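PDB 3LOT: 3-keto-5-aminohexanoate cleavage protein from Archaeoglobus fulgidus, which probably catalyses zinc-dependent cleavage of 3-keto-5-aminohexanoate, as a member of the beta-keto acid cleavage enzyme family with a TIM-barrel fold. Local coordinates for residues 7-12 / 298-303; 168-173 / 304-309. One frame throughout, in Å; residues are numbered along the deposited sequence.

Overall arrangement
Helix 297-304 and the segment after it lie across the strand starts of a TIM barrel, a worked example of how one chain end can use different chemistry along its length. Contact 1 sets the helix on strand 7-13; contact 2 sets the segment 304-309 that follows on the entry to strand 170-175. Their centres are about 12 Å apart, and the two are joined where Leu306 N lies 2.8 Å from Arg301 O, a probable hydrogen bond. Contact 1 is buried and rests on branched aliphatic side chains, without a hydrogen bond between its segments. Contact 2 is only partly buried, and there lysines, backbone carbonyls and a water share the work with leucine.

Contact 1 (7-12 / 298-303); sequences VVIVTC and DEVREI
Ile9 and Ile303 meet tip to tip, and this pair, with Val300 beside it, carries the apolar packing between strand and helix. CD1 of Ile9 comes within 3.8 Å of CG2 of Ile303 and also touches CD1 of the same residue. Val300 is met from both branches of Ile9: its CG2 lies 3.7 Å from CG2 of Ile9, the branch anti to the backbone N, and is near CG1 as well. The side chain of Val300 also packs on Val82 at the start of the strand 82-85. At the beginning of the strand, CG1 of Val7 approaches CD1 of Ile303 at 4.2 Å.

One polar side chain takes part, that of Glu299. It crosses the side chain of Val7 at about a right angle, with OE1 4.2 Å from CG1 of Val7, and this same oxygen accepts from the backbone N of Thr296 and forms a salt bridge with Arg293.

Val7 and Ile9 project toward the helix, whereas Val8 packs on helix 276-289 outside the barrel. With no hydrogen bond between the two segments, this contact rests on buried aliphatic surface, and directional bonds such as the salt bridge from Arg301 NH2 to Glu110 lie elsewhere on the helix.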
loop_
_atom_site.group_PDB
_atom_site.type_symbol
_atom_site.label_atom_id
_atom_site.label_comp_id
_atom_site.label_asym_id
_atom_site.label_seq_id
_atom_site.Cartn_x
_atom_site.Cartn_y
_atom_site.Cartn_z
ATOM N N VAL D 7 -13.915 -22.864 -1.157
ATOM C CA VAL D 7 -13.237 -23.864 -1.956
ATOM C C VAL D 7 -11.975 -23.244 -2.575
ATOM O O VAL D 7 -12.064 -22.245 -3.311
ATOM C CB VAL D 7 -14.138 -24.452 -3.076
ATOM C CG1 VAL D 7 -13.324 -25.462 -3.915
ATOM C CG2 VAL D 7 -15.399 -25.121 -2.490
ATOM N N VAL D 8 -10.837 -23.889 -2.298
ATOM C CA VAL D 8 -9.516 -23.438 -2.712
ATOM C C VAL D 8 -8.978 -24.455 -3.717
ATOM O O VAL D 8 -8.951 -25.672 -3.419
ATOM C CB VAL D 8 -8.524 -23.344 -1.506
ATOM C CG1 VAL D 8 -7.085 -22.978 -1.964
ATOM C CG2 VAL D 8 -9.000 -22.354 -0.516
ATOM N N ILE D 9 -8.574 -23.968 -4.900
ATOM C CA ILE D 9 -7.823 -24.785 -5.870
ATOM C C ILE D 9 -6.368 -24.913 -5.401
ATOM O O ILE D 9 -5.669 -23.922 -5.282
ATOM C CB ILE D 9 -7.863 -24.195 -7.306
ATOM C CG1 ILE D 9 -9.319 -24.045 -7.776
ATOM C CG2 ILE D 9 -7.023 -25.067 -8.276
ATOM C CD1 ILE D 9 -9.472 -23.438 -9.211
ATOM N N VAL D 10 -5.952 -26.119 -5.038
ATOM C CA VAL D 10 -4.558 -26.436 -4.789
ATOM C C VAL D 10 -3.914 -27.086 -6.033
ATOM O O VAL D 10 -4.335 -28.197 -6.475
ATOM C CB VAL D 10 -4.416 -27.353 -3.587
ATOM C CG1 VAL D 10 -2.902 -27.536 -3.246
ATOM C CG2 VAL D 10 -5.145 -26.753 -2.341
ATOM N N THR D 11 -2.913 -26.406 -6.605
ATOM C CA THR D 11 -2.189 -26.912 -7.766
ATOM C C THR D 11 -0.897 -27.509 -7.307
ATOM O O THR D 11 -0.238 -26.947 -6.418
ATOM C CB THR D 11 -1.884 -25.810 -8.789
ATOM O OG1 THR D 11 -3.123 -25.306 -9.299
ATOM C CG2 THR D 11 -1.039 -26.406 -9.943
ATOM N N CYS D 12 -0.521 -28.670 -7.844
ATOM C CA CYS D 12 0.807 -29.198 -7.501
ATOM C C CYS D 12 1.744 -29.206 -8.704
ATOM O O CYS D 12 1.462 -29.871 -9.685
ATOM C CB CYS D 12 0.733 -30.569 -6.842
ATOM S SG CYS D 12 2.332 -31.008 -6.070
ATOM N N ASP D 298 -13.076 -31.908 -10.807
ATOM C CA ASP D 298 -14.245 -31.418 -11.542
ATOM C C ASP D 298 -14.680 -30.011 -11.096
ATOM O O ASP D 298 -15.159 -29.205 -11.916
ATOM C CB ASP D 298 -15.386 -32.415 -11.508
ATOM C CG ASP D 298 -15.162 -33.588 -12.492
ATOM O OD1 ASP D 298 -14.318 -33.491 -13.473
ATOM O OD2 ASP D 298 -15.834 -34.632 -12.265
ATOM N N GLU D 299 -14.458 -29.709 -9.816
ATOM C CA GLU D 299 -14.665 -28.364 -9.280
ATOM C C GLU D 299 -13.703 -27.353 -9.913
ATOM O O GLU D 299 -14.099 -26.262 -10.282
ATOM C CB GLU D 299 -14.527 -28.390 -7.747
ATOM C CG GLU D 299 -15.740 -29.014 -7.106
ATOM C CD GLU D 299 -15.620 -29.284 -5.603
ATOM O OE1 GLU D 299 -14.511 -29.310 -5.049
ATOM O OE2 GLU D 299 -16.671 -29.491 -4.953
ATOM N N VAL D 300 -12.446 -27.754 -10.086
ATOM C CA VAL D 300 -11.485 -26.938 -10.770
ATOM C C VAL D 300 -12.010 -26.611 -12.192
ATOM O O VAL D 300 -11.993 -25.450 -12.658
ATOM C CB VAL D 300 -10.088 -27.625 -10.838
ATOM C CG1 VAL D 300 -9.195 -26.896 -11.905
ATOM C CG2 VAL D 300 -9.411 -27.645 -9.413
ATOM N N ARG D 301 -12.474 -27.636 -12.895
ATOM C CA ARG D 301 -13.005 -27.435 -14.233
ATOM C C ARG D 301 -14.170 -26.419 -14.247
ATOM O O ARG D 301 -14.256 -25.576 -15.153
ATOM C CB ARG D 301 -13.437 -28.783 -14.823
ATOM C CG ARG D 301 -12.263 -29.662 -15.201
ATOM C CD ARG D 301 -12.682 -31.014 -15.857
ATOM N NE ARG D 301 -11.431 -31.702 -16.160
ATOM C CZ ARG D 301 -10.831 -32.585 -15.372
ATOM N NH1 ARG D 301 -11.416 -33.060 -14.291
ATOM N NH2 ARG D 301 -9.669 -33.081 -15.742
ATOM N N GLU D 302 -15.053 -26.486 -13.259
ATOM C CA GLU D 302 -16.230 -25.601 -13.233
ATOM C C GLU D 302 -15.784 -24.204 -12.827
ATOM O O GLU D 302 -16.287 -23.208 -13.358
ATOM C CB GLU D 302 -17.313 -26.162 -12.295
ATOM C CG GLU D 302 -18.648 -25.389 -12.284
ATOM C CD GLU D 302 -18.617 -24.111 -11.428
ATOM O OE1 GLU D 302 -17.803 -24.048 -10.472
ATOM O OE2 GLU D 302 -19.384 -23.154 -11.722
ATOM N N ILE D 303 -14.849 -24.119 -11.890
ATOM C CA ILE D 303 -14.362 -22.830 -11.437
ATOM C C ILE D 303 -13.643 -22.088 -12.552
ATOM O O ILE D 303 -13.953 -20.934 -12.790
ATOM C CB ILE D 303 -13.423 -22.940 -10.216
ATOM C CG1 ILE D 303 -14.209 -23.409 -8.978
ATOM C CG2 ILE D 303 -12.721 -21.618 -9.970
ATOM C CD1 ILE D 303 -13.329 -23.804 -7.790
#

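Contact 2 (168-173 / 304-309); sequences DTKPEL and LGLKGK
Lys307 reaches across to Asp168 and uses both its ammonium group and its methylenes. NZ donates to the backbone O of Asp168 at 3.1 Å, arriving above the carbonyl plane, 61° out of it, with a C=O...N angle of 115°. The nitrogen also donates to Lys108 O and, weakly, to Asn167 O, so several backbone carbonyls gather round one ammonium. The Asp168 carboxylate does not pair with it: the aspartate side chain crosses the extended lysine obliquely, with OD2 3.4 Å from CD of Lys307 but 4.6 Å from NZ. The opposite charges may still attract at this range.

Asp168, with positive phi, is the C-prime residue of a Schellman motif that ends helix 154-166, the turn from which the chain enters strand 170-175 of the TIM barrel. The partner segment also follows a helix, and Gly305 is its first residue to leave helical angles.

Aliphatic contact centres on Lys170, whose side chain crosses that of Leu306 at about a right angle; CD2 of Leu306 touches its CB at 3.8 Å. Farther out, CD of Lys170 passes 3.3 Å from Leu304 O. The chain then bends at chi4 (71°), placing NZ where it donates to Pro196 O and, at 3.2 Å, to a water. That water in turn donates to Leu304 O at 2.8 Å, bridging the lysine to the backbone of Leu304.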
loop_
_atom_site.group_PDB
_atom_site.type_symbol
_atom_site.label_atom_id
_atom_site.label_comp_id
_atom_site.label_asym_id
_atom_site.label_seq_id
_atom_site.Cartn_x
_atom_site.Cartn_y
_atom_site.Cartn_z
ATOM N N ASP D 168 -8.615 -24.723 -27.938
ATOM C CA ASP D 168 -9.564 -24.721 -26.846
ATOM C C ASP D 168 -8.794 -24.994 -25.556
ATOM O O ASP D 168 -9.180 -25.839 -24.741
ATOM C CB ASP D 168 -10.631 -25.784 -27.115
ATOM C CG ASP D 168 -11.847 -25.630 -26.240
ATOM O OD1 ASP D 168 -11.948 -24.601 -25.573
ATOM O OD2 ASP D 168 -12.712 -26.547 -26.199
ATOM N N THR D 169 -7.683 -24.283 -25.378
ATOM C CA THR D 169 -6.873 -24.395 -24.158
ATOM C C THR D 169 -6.960 -23.097 -23.363
ATOM O O THR D 169 -6.819 -22.017 -23.922
ATOM C CB THR D 169 -5.418 -24.700 -24.498
ATOM O OG1 THR D 169 -5.326 -25.923 -25.239
ATOM C CG2 THR D 169 -4.555 -24.810 -23.215
ATOM N N LYS D 170 -7.201 -23.191 -22.058
ATOM C CA LYS D 170 -7.280 -22.000 -21.234
ATOM C C LYS D 170 -5.879 -21.535 -20.865
ATOM O O LYS D 170 -5.067 -22.328 -20.383
ATOM C CB LYS D 170 -8.033 -22.212 -19.936
ATOM C CG LYS D 170 -8.274 -20.871 -19.229
ATOM C CD LYS D 170 -9.197 -20.954 -18.062
ATOM C CE LYS D 170 -9.460 -19.547 -17.416
ATOM N NZ LYS D 170 -10.305 -18.680 -18.265
ATOM N N PRO D 171 -5.609 -20.236 -21.044
ATOM C CA PRO D 171 -4.363 -19.682 -20.564
ATOM C C PRO D 171 -4.331 -19.493 -19.052
ATOM O O PRO D 171 -5.247 -18.936 -18.441
ATOM C CB PRO D 171 -4.295 -18.308 -21.270
ATOM C CG PRO D 171 -5.326 -18.356 -22.311
ATOM C CD PRO D 171 -6.360 -19.259 -21.849
ATOM N N GLU D 172 -3.248 -19.947 -18.451
ATOM C CA GLU D 172 -2.941 -19.588 -17.084
ATOM C C GLU D 172 -1.784 -18.621 -17.189
ATOM O O GLU D 172 -0.698 -19.017 -17.588
ATOM C CB GLU D 172 -2.532 -20.802 -16.280
ATOM C CG GLU D 172 -2.166 -20.440 -14.849
ATOM C CD GLU D 172 -1.877 -21.626 -13.984
ATOM O OE1 GLU D 172 -0.740 -22.101 -14.027
ATOM O OE2 GLU D 172 -2.753 -22.019 -13.202
ATOM N N LEU D 173 -2.015 -17.375 -16.769
ATOM C CA LEU D 173 -1.189 -16.256 -17.194
ATOM C C LEU D 173 -0.200 -15.993 -16.092
ATOM O O LEU D 173 -0.566 -15.456 -15.068
ATOM C CB LEU D 173 -2.068 -15.038 -17.438
ATOM C CG LEU D 173 -3.167 -15.211 -18.525
ATOM C CD1 LEU D 173 -4.171 -14.099 -18.378
ATOM C CD2 LEU D 173 -2.533 -15.199 -19.915
ATOM N N LEU D 304 -12.741 -22.739 -13.273
ATOM C CA LEU D 304 -11.985 -22.072 -14.362
ATOM C C LEU D 304 -12.645 -22.170 -15.761
ATOM O O LEU D 304 -12.135 -21.599 -16.727
ATOM C CB LEU D 304 -10.603 -22.664 -14.425
ATOM C CG LEU D 304 -9.852 -22.582 -13.096
ATOM C CD1 LEU D 304 -8.468 -23.246 -13.237
ATOM C CD2 LEU D 304 -9.727 -21.118 -12.692
ATOM N N GLY D 305 -13.775 -22.847 -15.880
ATOM C CA GLY D 305 -14.444 -23.024 -17.186
ATOM C C GLY D 305 -13.679 -23.882 -18.184
ATOM O O GLY D 305 -13.517 -23.505 -19.331
ATOM N N LEU D 306 -13.191 -25.037 -17.731
ATOM C CA LEU D 306 -12.327 -25.887 -18.541
ATOM C C LEU D 306 -13.142 -26.862 -19.361
ATOM O O LEU D 306 -14.281 -27.148 -19.018
ATOM C CB LEU D 306 -11.331 -26.636 -17.663
ATOM C CG LEU D 306 -10.406 -25.748 -16.831
ATOM C CD1 LEU D 306 -9.325 -26.609 -16.140
ATOM C CD2 LEU D 306 -9.848 -24.712 -17.808
ATOM N N LYS D 307 -12.555 -27.398 -20.422
ATOM C CA LYS D 307 -13.359 -28.131 -21.428
ATOM C C LYS D 307 -13.760 -29.554 -21.055
ATOM O O LYS D 307 -14.781 -30.096 -21.581
ATOM C CB LYS D 307 -12.684 -28.095 -22.786
ATOM C CG LYS D 307 -11.419 -28.933 -22.958
ATOM C CD LYS D 307 -10.728 -28.561 -24.232
ATOM C CE LYS D 307 -9.333 -29.140 -24.324
ATOM N NZ LYS D 307 -8.704 -28.796 -25.615
ATOM N N GLY D 308 -13.007 -30.171 -20.153
ATOM C CA GLY D 308 -13.307 -31.548 -19.737
ATOM C C GLY D 308 -12.143 -32.499 -19.944
ATOM O O GLY D 308 -11.351 -32.341 -20.879
ATOM N N LYS D 309 -12.060 -33.515 -19.086
ATOM C CA LYS D 309 -10.869 -34.407 -19.037
ATOM C C LYS D 309 -10.673 -35.188 -20.314
ATOM O O LYS D 309 -9.543 -35.504 -20.707
ATOM C CB LYS D 309 -10.923 -35.377 -17.816
ATOM C CG LYS D 309 -11.952 -36.510 -17.876
ATOM C CD LYS D 309 -12.097 -37.213 -16.510
ATOM C CE LYS D 309 -13.304 -38.184 -16.479
ATOM N NZ LYS D 309 -13.859 -38.500 -15.089
HETATM O O HOH W 1 -12.959 -20.222 -19.069
#